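Putative hydrolase (PDB 4X00) is a putative hydrolase of the alpha/beta hydrolase fold, probably an aryl esterase that cleaves ester bonds with a serine nucleophile. Local coordinates at residues L173-P181 with D256-E265; L215-Y226 with S238-N246. One frame throughout, in Å; residues are numbered along the deposited sequence. Where two conformers were deposited one is given.

Contact 1 of 2, residues L173-P181 with D256-E265. With EDO (1,2-ethanediol), chain K.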
loop_
_atom_site.group_PDB
_atom_site.type_symbol
_atom_site.label_atom_id
_atom_site.label_comp_id
_atom_site.label_asym_id
_atom_site.label_seq_id
_atom_site.Cartn_x
_atom_site.Cartn_y
_atom_site.Cartn_z
ATOM N N LEU A 173 -3.532 -12.425 -7.776
ATOM C CA LEU A 173 -4.493 -12.093 -6.711
ATOM C C LEU A 173 -4.624 -13.278 -5.752
ATOM O O LEU A 173 -4.719 -13.083 -4.528
ATOM C CB LEU A 173 -5.855 -11.724 -7.295
ATOM C CG LEU A 173 -6.914 -11.222 -6.291
ATOM C CD1 LEU A 173 -6.434 -9.999 -5.535
ATOM C CD2 LEU A 173 -8.205 -10.930 -7.014
ATOM N N ARG A 174 -4.608 -14.524 -6.253
ATOM C CA ARG A 174 -4.657 -15.681 -5.351
ATOM C C ARG A 174 -3.445 -15.703 -4.430
ATOM O O ARG A 174 -3.562 -16.097 -3.264
ATOM C CB ARG A 174 -4.728 -16.978 -6.151
ATOM C CG ARG A 174 -6.065 -17.214 -6.819
ATOM C CD ARG A 174 -7.145 -17.491 -5.782
ATOM N NE ARG A 174 -8.449 -17.743 -6.398
ATOM C CZ ARG A 174 -9.602 -17.746 -5.734
ATOM N NH1 ARG A 174 -9.622 -17.507 -4.422
ATOM N NH2 ARG A 174 -10.733 -17.997 -6.389
ATOM N N LEU A 175 -2.290 -15.270 -4.937
ATOM C CA LEU A 175 -1.069 -15.226 -4.133
ATOM C C LEU A 175 -1.128 -14.132 -3.070
ATOM O O LEU A 175 -0.256 -14.080 -2.206
ATOM C CB LEU A 175 0.147 -15.008 -5.038
ATOM C CG LEU A 175 0.490 -16.272 -5.844
ATOM C CD1 LEU A 175 1.505 -15.868 -6.932
ATOM C CD2 LEU A 175 1.040 -17.404 -4.968
ATOM N N CYS A 176 -2.122 -13.252 -3.121
ATOM C CA CYS A 176 -2.204 -12.184 -2.134
ATOM C C CYS A 176 -2.757 -12.681 -0.791
ATOM O O CYS A 176 -2.801 -11.904 0.164
ATOM C CB CYS A 176 -3.077 -11.037 -2.660
ATOM S SG CYS A 176 -2.276 -9.997 -3.914
ATOM N N PHE A 177 -3.200 -13.943 -0.722
ATOM C CA PHE A 177 -3.868 -14.437 0.486
ATOM C C PHE A 177 -3.335 -15.777 0.906
ATOM O O PHE A 177 -3.013 -16.615 0.049
ATOM C CB PHE A 177 -5.372 -14.603 0.266
ATOM C CG PHE A 177 -6.049 -13.342 -0.193
ATOM C CD1 PHE A 177 -6.480 -12.398 0.726
ATOM C CD2 PHE A 177 -6.243 -13.078 -1.555
ATOM C CE1 PHE A 177 -7.076 -11.230 0.309
ATOM C CE2 PHE A 177 -6.849 -11.921 -1.960
ATOM C CZ PHE A 177 -7.266 -10.993 -1.049
ATOM N N HIS A 178 -3.267 -16.005 2.217
ATOM C CA HIS A 178 -3.221 -17.378 2.734
ATOM C C HIS A 178 -4.639 -17.844 3.035
ATOM O O HIS A 178 -5.049 -18.900 2.556
ATOM C CB HIS A 178 -2.348 -17.469 3.985
ATOM C CG HIS A 178 -2.258 -18.850 4.537
ATOM N ND1 HIS A 178 -1.682 -19.890 3.845
ATOM C CD2 HIS A 178 -2.668 -19.361 5.720
ATOM C CE1 HIS A 178 -1.738 -20.988 4.580
ATOM N NE2 HIS A 178 -2.332 -20.694 5.722
ATOM N N ARG A 179 -5.366 -17.067 3.847
ATOM C CA ARG A 179 -6.793 -17.290 4.116
ATOM C C ARG A 179 -7.547 -16.700 2.912
ATOM O O ARG A 179 -7.683 -15.490 2.820
ATOM C CB ARG A 179 -7.240 -16.607 5.434
ATOM C CG ARG A 179 -6.545 -17.021 6.748
ATOM C CD ARG A 179 -7.236 -16.323 7.944
ATOM N NE ARG A 179 -6.764 -16.769 9.249
ATOM C CZ ARG A 179 -7.279 -16.356 10.411
ATOM N NH1 ARG A 179 -8.277 -15.471 10.439
ATOM N NH2 ARG A 179 -6.794 -16.825 11.542
ATOM N N GLN A 180 -7.975 -17.523 1.956
ATOM C CA GLN A 180 -8.649 -16.964 0.784
ATOM C C GLN A 180 -9.954 -16.295 1.168
ATOM O O GLN A 180 -10.668 -16.781 2.043
ATOM C CB GLN A 180 -8.930 -18.037 -0.269
ATOM C CG GLN A 180 -7.663 -18.612 -0.911
ATOM C CD GLN A 180 -6.830 -17.570 -1.684
ATOM O OE1 GLN A 180 -7.367 -16.694 -2.362
ATOM N NE2 GLN A 180 -5.521 -17.723 -1.638
ATOM N N PRO A 181 -10.266 -15.176 0.505
ATOM C CA PRO A 181 -11.542 -14.494 0.757
ATOM C C PRO A 181 -12.712 -15.303 0.219
ATOM O O PRO A 181 -12.516 -16.257 -0.537
ATOM C CB PRO A 181 -11.401 -13.166 0.010
ATOM C CG PRO A 181 -10.393 -13.425 -1.029
ATOM C CD PRO A 181 -9.470 -14.509 -0.546
ATOM N N ASP A 256 -0.751 -16.923 10.693
ATOM C CA ASP A 256 -1.632 -17.642 9.778
ATOM C C ASP A 256 -2.233 -16.730 8.718
ATOM O O ASP A 256 -3.219 -17.059 8.084
ATOM C CB ASP A 256 -2.721 -18.351 10.576
ATOM C CG ASP A 256 -2.148 -19.369 11.562
ATOM O OD1 ASP A 256 -1.153 -20.041 11.218
ATOM O OD2 ASP A 256 -2.681 -19.489 12.689
ATOM N N SER A 257 -1.589 -15.590 8.490
ATOM C CA SER A 257 -1.959 -14.733 7.354
ATOM C C SER A 257 -0.906 -14.776 6.288
ATOM O O SER A 257 0.286 -15.041 6.542
ATOM C CB SER A 257 -2.136 -13.270 7.757
ATOM O OG SER A 257 -3.326 -13.058 8.485
ATOM N N GLY A 258 -1.351 -14.488 5.072
ATOM C CA GLY A 258 -0.456 -14.232 3.951
ATOM C C GLY A 258 -0.282 -12.742 3.709
ATOM O O GLY A 258 -0.139 -11.964 4.664
ATOM N N HIS A 259 -0.265 -12.355 2.431
ATOM C CA HIS A 259 0.125 -11.021 2.015
ATOM C C HIS A 259 -0.871 -9.916 2.388
ATOM O O HIS A 259 -0.523 -8.743 2.337
ATOM C CB HIS A 259 0.321 -11.095 0.493
ATOM C CG HIS A 259 0.856 -9.855 -0.162
ATOM N ND1 HIS A 259 2.095 -9.314 0.141
ATOM C CD2 HIS A 259 0.358 -9.119 -1.192
ATOM C CE1 HIS A 259 2.309 -8.267 -0.644
ATOM N NE2 HIS A 259 1.273 -8.133 -1.460
ATOM N N ALA A 260 -2.099 -10.275 2.775
ATOM C CA ALA A 260 -3.144 -9.295 3.015
ATOM C C ALA A 260 -3.802 -9.457 4.408
ATOM O O ALA A 260 -5.006 -9.687 4.521
ATOM C CB ALA A 260 -4.211 -9.390 1.915
ATOM N N PRO A 261 -3.026 -9.272 5.492
ATOM C CA PRO A 261 -3.563 -9.485 6.846
ATOM C C PRO A 261 -4.723 -8.556 7.209
ATOM O O PRO A 261 -5.504 -8.908 8.093
ATOM C CB PRO A 261 -2.338 -9.231 7.762
ATOM C CG PRO A 261 -1.397 -8.413 6.933
ATOM C CD PRO A 261 -1.598 -8.940 5.514
ATOM N N PHE A 262 -4.807 -7.376 6.611
ATOM C CA PHE A 262 -5.905 -6.448 6.883
ATOM C C PHE A 262 -7.249 -7.017 6.392
ATOM O O PHE A 262 -8.319 -6.600 6.883
ATOM C CB PHE A 262 -5.627 -5.079 6.230
ATOM C CG PHE A 262 -5.332 -5.187 4.749
ATOM C CD1 PHE A 262 -4.044 -5.472 4.289
ATOM C CD2 PHE A 262 -6.384 -5.076 3.831
ATOM C CE1 PHE A 262 -3.795 -5.617 2.922
ATOM C CE2 PHE A 262 -6.152 -5.230 2.472
ATOM C CZ PHE A 262 -4.849 -5.505 2.018
ATOM N N LEU A 263 -7.197 -7.960 5.439
ATOM C CA LEU A 263 -8.400 -8.669 4.994
ATOM C C LEU A 263 -8.504 -10.015 5.683
ATOM O O LEU A 263 -9.605 -10.462 6.013
ATOM C CB LEU A 263 -8.374 -8.868 3.463
ATOM C CG LEU A 263 -8.826 -7.621 2.681
ATOM C CD1 LEU A 263 -8.387 -7.741 1.200
ATOM C CD2 LEU A 263 -10.332 -7.391 2.783
ATOM N N GLU A 264 -7.360 -10.669 5.896
ATOM C CA GLU A 264 -7.370 -12.041 6.447
ATOM C C GLU A 264 -7.646 -12.119 7.949
ATOM O O GLU A 264 -8.290 -13.083 8.415
ATOM C CB GLU A 264 -6.047 -12.743 6.148
ATOM C CG GLU A 264 -5.794 -12.890 4.627
ATOM C CD GLU A 264 -4.440 -13.472 4.306
ATOM O OE1 GLU A 264 -4.201 -14.640 4.640
ATOM O OE2 GLU A 264 -3.601 -12.769 3.700
ATOM N N GLU A 265 -7.139 -11.148 8.696
ATOM C CA GLU A 265 -7.326 -11.059 10.144
ATOM C C GLU A 265 -7.735 -9.626 10.486
ATOM O O GLU A 265 -6.970 -8.881 11.114
ATOM C CB GLU A 265 -6.037 -11.461 10.877
ATOM C CG GLU A 265 -5.714 -12.942 10.735
ATOM C CD GLU A 265 -4.519 -13.368 11.572
ATOM O OE1 GLU A 265 -4.526 -13.164 12.802
ATOM O OE2 GLU A 265 -3.563 -13.938 11.010
HETATM C C1 EDO K . -10.661 -11.697 3.523
HETATM O O1 EDO K . -11.583 -11.262 2.547
HETATM C C2 EDO K . -9.621 -12.714 3.085
HETATM O O2 EDO K . -9.599 -13.798 4.019
HETATM O O HOH W 1 0.135 -14.512 0.494
HETATM O O HOH W 2 -5.638 -19.146 12.540
#

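Contact 2 of 2, residues L215-Y226 with S238-N246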
loop_
_atom_site.group_PDB
_atom_site.type_symbol
_atom_site.label_atom_id
_atom_site.label_comp_id
_atom_site.label_asym_id
_atom_site.label_seq_id
_atom_site.Cartn_x
_atom_site.Cartn_y
_atom_site.Cartn_z
ATOM N N LEU A 215 13.798 5.041 5.057
ATOM C CA LEU A 215 13.647 4.356 6.336
ATOM C C LEU A 215 14.691 4.794 7.334
ATOM O O LEU A 215 14.378 4.997 8.517
ATOM C CB LEU A 215 13.731 2.833 6.152
ATOM C CG LEU A 215 12.536 2.208 5.452
ATOM C CD1 LEU A 215 12.810 0.732 5.167
ATOM C CD2 LEU A 215 11.272 2.372 6.290
ATOM N N SER A 216 15.938 4.927 6.900
ATOM C CA SER A 216 16.990 5.109 7.888
ATOM C C SER A 216 16.873 6.472 8.537
ATOM O O SER A 216 17.251 6.622 9.692
ATOM C CB SER A 216 18.370 4.926 7.273
ATOM O OG SER A 216 18.694 6.030 6.469
ATOM N N LYS A 217 16.311 7.439 7.825
ATOM C CA LYS A 217 16.194 8.783 8.382
ATOM C C LYS A 217 14.938 9.037 9.212
ATOM O O LYS A 217 14.800 10.110 9.799
ATOM C CB LYS A 217 16.243 9.834 7.255
ATOM C CG LYS A 217 17.622 10.206 6.760
ATOM C CD LYS A 217 18.322 9.083 6.039
ATOM C CE LYS A 217 18.754 9.514 4.662
ATOM N NZ LYS A 217 19.417 10.862 4.650
ATOM N N ALA A 218 14.012 8.083 9.259
ATOM C CA ALA A 218 12.738 8.350 9.915
ATOM C C ALA A 218 12.886 8.405 11.432
ATOM O O ALA A 218 13.609 7.580 12.014
ATOM C CB ALA A 218 11.710 7.288 9.523
ATOM N N GLU A 219 12.176 9.350 12.063
ATOM C CA GLU A 219 12.088 9.427 13.532
ATOM C C GLU A 219 10.707 9.085 14.045
ATOM O O GLU A 219 10.531 8.706 15.209
ATOM C CB GLU A 219 12.450 10.826 14.039
ATOM C CG GLU A 219 13.914 11.078 14.065
ATOM C CD GLU A 219 14.603 10.172 15.043
ATOM O OE1 GLU A 219 14.251 10.223 16.253
ATOM O OE2 GLU A 219 15.491 9.414 14.611
ATOM N N VAL A 220 9.696 9.257 13.213
ATOM C CA VAL A 220 8.346 8.896 13.653
ATOM C C VAL A 220 8.281 7.402 13.859
ATOM O O VAL A 220 9.081 6.644 13.298
ATOM C CB VAL A 220 7.242 9.326 12.656
ATOM C CG1 VAL A 220 7.236 10.849 12.538
ATOM C CG2 VAL A 220 7.437 8.648 11.299
ATOM N N PRO A 221 7.308 6.951 14.654
ATOM C CA PRO A 221 7.203 5.507 14.824
ATOM C C PRO A 221 6.863 4.783 13.520
ATOM O O PRO A 221 6.056 5.252 12.697
ATOM C CB PRO A 221 6.061 5.353 15.841
ATOM C CG PRO A 221 5.942 6.679 16.524
ATOM C CD PRO A 221 6.329 7.690 15.466
ATOM N N LEU A 222 7.477 3.620 13.373
ATOM C CA LEU A 222 7.259 2.744 12.242
ATOM C C LEU A 222 6.895 1.352 12.752
ATOM O O LEU A 222 7.595 0.781 13.609
ATOM C CB LEU A 222 8.504 2.656 11.366
ATOM C CG LEU A 222 8.972 3.954 10.725
ATOM C CD1 LEU A 222 10.296 3.725 10.019
ATOM C CD2 LEU A 222 7.917 4.469 9.754
ATOM N N LEU A 223 5.835 0.797 12.181
ATOM C CA LEU A 223 5.385 -0.549 12.526
ATOM C C LEU A 223 5.304 -1.379 11.238
ATOM O O LEU A 223 4.708 -0.943 10.258
ATOM C CB LEU A 223 4.021 -0.492 13.215
ATOM C CG LEU A 223 3.334 -1.836 13.501
ATOM C CD1 LEU A 223 4.159 -2.679 14.476
ATOM C CD2 LEU A 223 1.952 -1.566 14.065
ATOM N N LEU A 224 5.918 -2.548 11.247
ATOM C CA LEU A 224 5.878 -3.455 10.112
ATOM C C LEU A 224 5.020 -4.641 10.503
ATOM O O LEU A 224 5.363 -5.377 11.432
ATOM C CB LEU A 224 7.276 -3.901 9.728
ATOM C CG LEU A 224 7.914 -3.061 8.616
ATOM C CD1 LEU A 224 8.022 -1.550 8.972
ATOM C CD2 LEU A 224 9.277 -3.682 8.254
ATOM N N LEU A 225 3.900 -4.826 9.823
ATOM C CA LEU A 225 2.954 -5.896 10.135
ATOM C C LEU A 225 2.911 -6.800 8.917
ATOM O O LEU A 225 2.511 -6.330 7.834
ATOM C CB LEU A 225 1.556 -5.351 10.427
ATOM C CG LEU A 225 1.277 -4.471 11.641
ATOM C CD1 LEU A 225 -0.214 -4.158 11.693
ATOM C CD2 LEU A 225 1.585 -5.200 12.894
ATOM N N TYR A 226 3.326 -8.064 9.058
ATOM C CA TYR A 226 3.394 -8.987 7.898
ATOM C C TYR A 226 2.690 -10.279 8.227
ATOM O O TYR A 226 2.813 -10.792 9.356
ATOM C CB TYR A 226 4.860 -9.331 7.544
ATOM C CG TYR A 226 5.599 -8.236 6.833
ATOM C CD1 TYR A 226 5.833 -7.027 7.458
ATOM C CD2 TYR A 226 6.049 -8.401 5.523
ATOM C CE1 TYR A 226 6.500 -6.008 6.810
ATOM C CE2 TYR A 226 6.745 -7.384 4.868
ATOM C CZ TYR A 226 6.944 -6.178 5.518
ATOM O OH TYR A 226 7.607 -5.138 4.907
ATOM N N SER A 238 12.378 -9.203 4.624
ATOM C CA SER A 238 12.017 -7.805 4.451
ATOM C C SER A 238 12.068 -7.063 5.784
ATOM O O SER A 238 12.592 -5.951 5.860
ATOM C CB SER A 238 10.638 -7.710 3.822
ATOM O OG SER A 238 10.700 -8.148 2.473
ATOM N N ILE A 239 11.497 -7.670 6.826
ATOM C CA ILE A 239 11.534 -7.081 8.158
ATOM C C ILE A 239 12.976 -6.890 8.607
ATOM O O ILE A 239 13.334 -5.826 9.120
ATOM C CB ILE A 239 10.757 -7.948 9.162
ATOM C CG1 ILE A 239 9.255 -7.827 8.892
ATOM C CG2 ILE A 239 11.045 -7.484 10.617
ATOM C CD1 ILE A 239 8.435 -8.882 9.591
ATOM N N ALA A 240 13.819 -7.890 8.375
ATOM C CA ALA A 240 15.202 -7.817 8.837
ATOM C C ALA A 240 15.959 -6.723 8.091
ATOM O O ALA A 240 16.740 -5.985 8.698
ATOM C CB ALA A 240 15.903 -9.177 8.683
ATOM N N ARG A 241 15.722 -6.586 6.792
ATOM C CA ARG A 241 16.362 -5.527 6.028
ATOM C C ARG A 241 15.915 -4.159 6.538
ATOM O O ARG A 241 16.737 -3.275 6.743
ATOM C CB ARG A 241 16.038 -5.669 4.536
ATOM C CG ARG A 241 16.543 -4.522 3.688
ATOM C CD ARG A 241 18.050 -4.366 3.710
ATOM N NE ARG A 241 18.417 -3.354 2.729
ATOM C CZ ARG A 241 19.467 -2.544 2.818
ATOM N NH1 ARG A 241 20.293 -2.605 3.857
ATOM N NH2 ARG A 241 19.673 -1.659 1.852
ATOM N N ALA A 242 14.617 -3.998 6.779
ATOM C CA ALA A 242 14.131 -2.731 7.309
ATOM C C ALA A 242 14.712 -2.410 8.678
ATOM O O ALA A 242 15.085 -1.252 8.919
ATOM C CB ALA A 242 12.615 -2.735 7.368
ATOM N N LYS A 243 14.775 -3.397 9.586
ATOM C CA LYS A 243 15.319 -3.142 10.912
ATOM C C LYS A 243 16.809 -2.845 10.837
ATOM O O LYS A 243 17.335 -2.114 11.683
ATOM C CB LYS A 243 15.064 -4.316 11.840
ATOM C CG LYS A 243 13.626 -4.376 12.325
ATOM C CD LYS A 243 13.415 -5.499 13.301
ATOM C CE LYS A 243 12.006 -5.443 13.871
ATOM N NZ LYS A 243 11.795 -6.469 14.964
ATOM N N SER A 244 17.491 -3.399 9.835
ATOM C CA SER A 244 18.907 -3.118 9.633
ATOM C C SER A 244 19.089 -1.644 9.291
ATOM O O SER A 244 20.056 -0.991 9.719
ATOM C CB SER A 244 19.467 -4.031 8.531
ATOM O OG SER A 244 20.852 -3.839 8.346
ATOM N N LEU A 245 18.143 -1.106 8.542
ATOM C CA LEU A 245 18.182 0.286 8.147
ATOM C C LEU A 245 17.742 1.224 9.256
ATOM O O LEU A 245 18.282 2.331 9.393
ATOM C CB LEU A 245 17.290 0.488 6.918
ATOM C CG LEU A 245 17.865 -0.163 5.660
ATOM C CD1 LEU A 245 16.791 -0.155 4.581
ATOM C CD2 LEU A 245 19.130 0.576 5.188
ATOM N N ASN A 246 16.755 0.786 10.038
ATOM C CA ASN A 246 16.228 1.606 11.124
ATOM C C ASN A 246 15.910 0.716 12.302
ATOM O O ASN A 246 14.901 0.029 12.299
ATOM C CB ASN A 246 14.976 2.369 10.677
ATOM C CG ASN A 246 14.464 3.328 11.733
ATOM O OD1 ASN A 246 14.682 3.143 12.926
ATOM N ND2 ASN A 246 13.762 4.360 11.297
HETATM O O HOH W 3 18.293 4.384 11.139
HETATM O O HOH W 4 15.238 5.619 13.899
HETATM O O HOH W 5 11.529 5.242 13.459
#

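Contact 1 of 2, residues L173-P181 with D256-E265
The carboxylate of Glu264 reaches the backbone of His178 and Arg179, and both backbone amides converge on its OE1, from above the carboxylate plane. The bond from Arg179 N to Glu264 OE1 is short and fairly straight (2.8 Å, 163°); that from His178 N to Glu264 OE1 (2.9 Å) is more bent. Gly258 N gives OE1 a third bond on its syn side, and Ala260 N binds OE2, so this buried group ties both loops together, and the converging N-H groups probably favour its charged form. Arg179 lies across the C-terminal end of helix 261-264. With its chain extended from CG to NE, the guanidinium is laid over Glu265 CG, 3.6 Å from NH1 and on one face of the group; the Glu265 carboxylate is stacked nearly parallel, 19° apart, without an N-H pointing at it. NH1 makes a weak bond to Glu264 O, while water joins NH2 to Asp256 OD2. Phe177 turns an edge to Glu264 CG and to Leu263 CD1, 3.8 Å from its CE1, and Pro181 CD covers the centre of one face. His178, its CG anti to the backbone N (chi1 -179°), brings the ring edge to the Asp256 carbonyl, CD2 to O 3.3 Å. The His259 ring edge meets Cys176 SG, 3.9 Å from CD2. ND1 of His259 is bonded to Asp230, and its NE2 lies close to Ser112 OG, consistent with the Ser-His-Asp triad of serine hydrolases. The segment 173-181, leaving helix 162-174, thus packs against residues 256-260 and the short helix 261-264, with helix 183-194 touching Phe177 and strands 132-136 and 250-254 bordering Pro261.

Contact 2 of 2, residues L215-Y226 with S238-N246
Apolar packing between Leu224, Tyr226 and Leu215 on one side and Ile239, Ala242 and Leu245 on the other fills most of this interface. Leu224 CD2 presses on Ala242 CB (3.6 Å), and Leu215 CD1 reaches both that methyl and Leu245 CD1, the two leucines crossing at about a right angle. Ile239 makes a CH-pi contact: its CG1 sits over one face of the Tyr226 ring, offset toward the rim and 4.1 Å from the centroid, while Tyr226 OH is bonded to Gly138 O.

Polar bonds gather at the helix end. Asn246, with CG anti to its N (chi1 -175°), extends ND2 to Leu215 O (2.9 Å); Ala218 N reaches this oxygen from the opposite face of its carbonyl plane. A weak bond joins ND2 to Ala218 O. Asn246 OD1 is held by Arg248 N. Waters add bridges, one of them between Ser216 O and Leu245 O.

Strand 222-226 and helix 238-245 run nearly antiparallel (170°), 10.1 Å between axes, as the first strand and helix of a beta-alpha-beta crossover to strand 250-254. Strand 132-136 flanks strand 222-227, and helix 266-280 packs on the other side of the sheet.

Both contacts are largely buried, but contact 1 has exposed residues at its border, such as His178 and Arg179, whereas those touching in contact 2 are at most partly exposed. Their centres are about 22 Å apart, and contact 2 is nested in the chain loop that contact 1 closes. Contact 1 joins a loop to a loop and short helix beside the probable active site, with a carboxylate gripped by backbone amides and a guanidinium stacked on a glutamate of the other segment. Contact 2 is packing of a helix on the central sheet, mostly aliphatic, with its polar bonds confined to one asparagine and waters. Strand 250-254 links them: it completes the crossover of contact 2 and leads into segment 256-265.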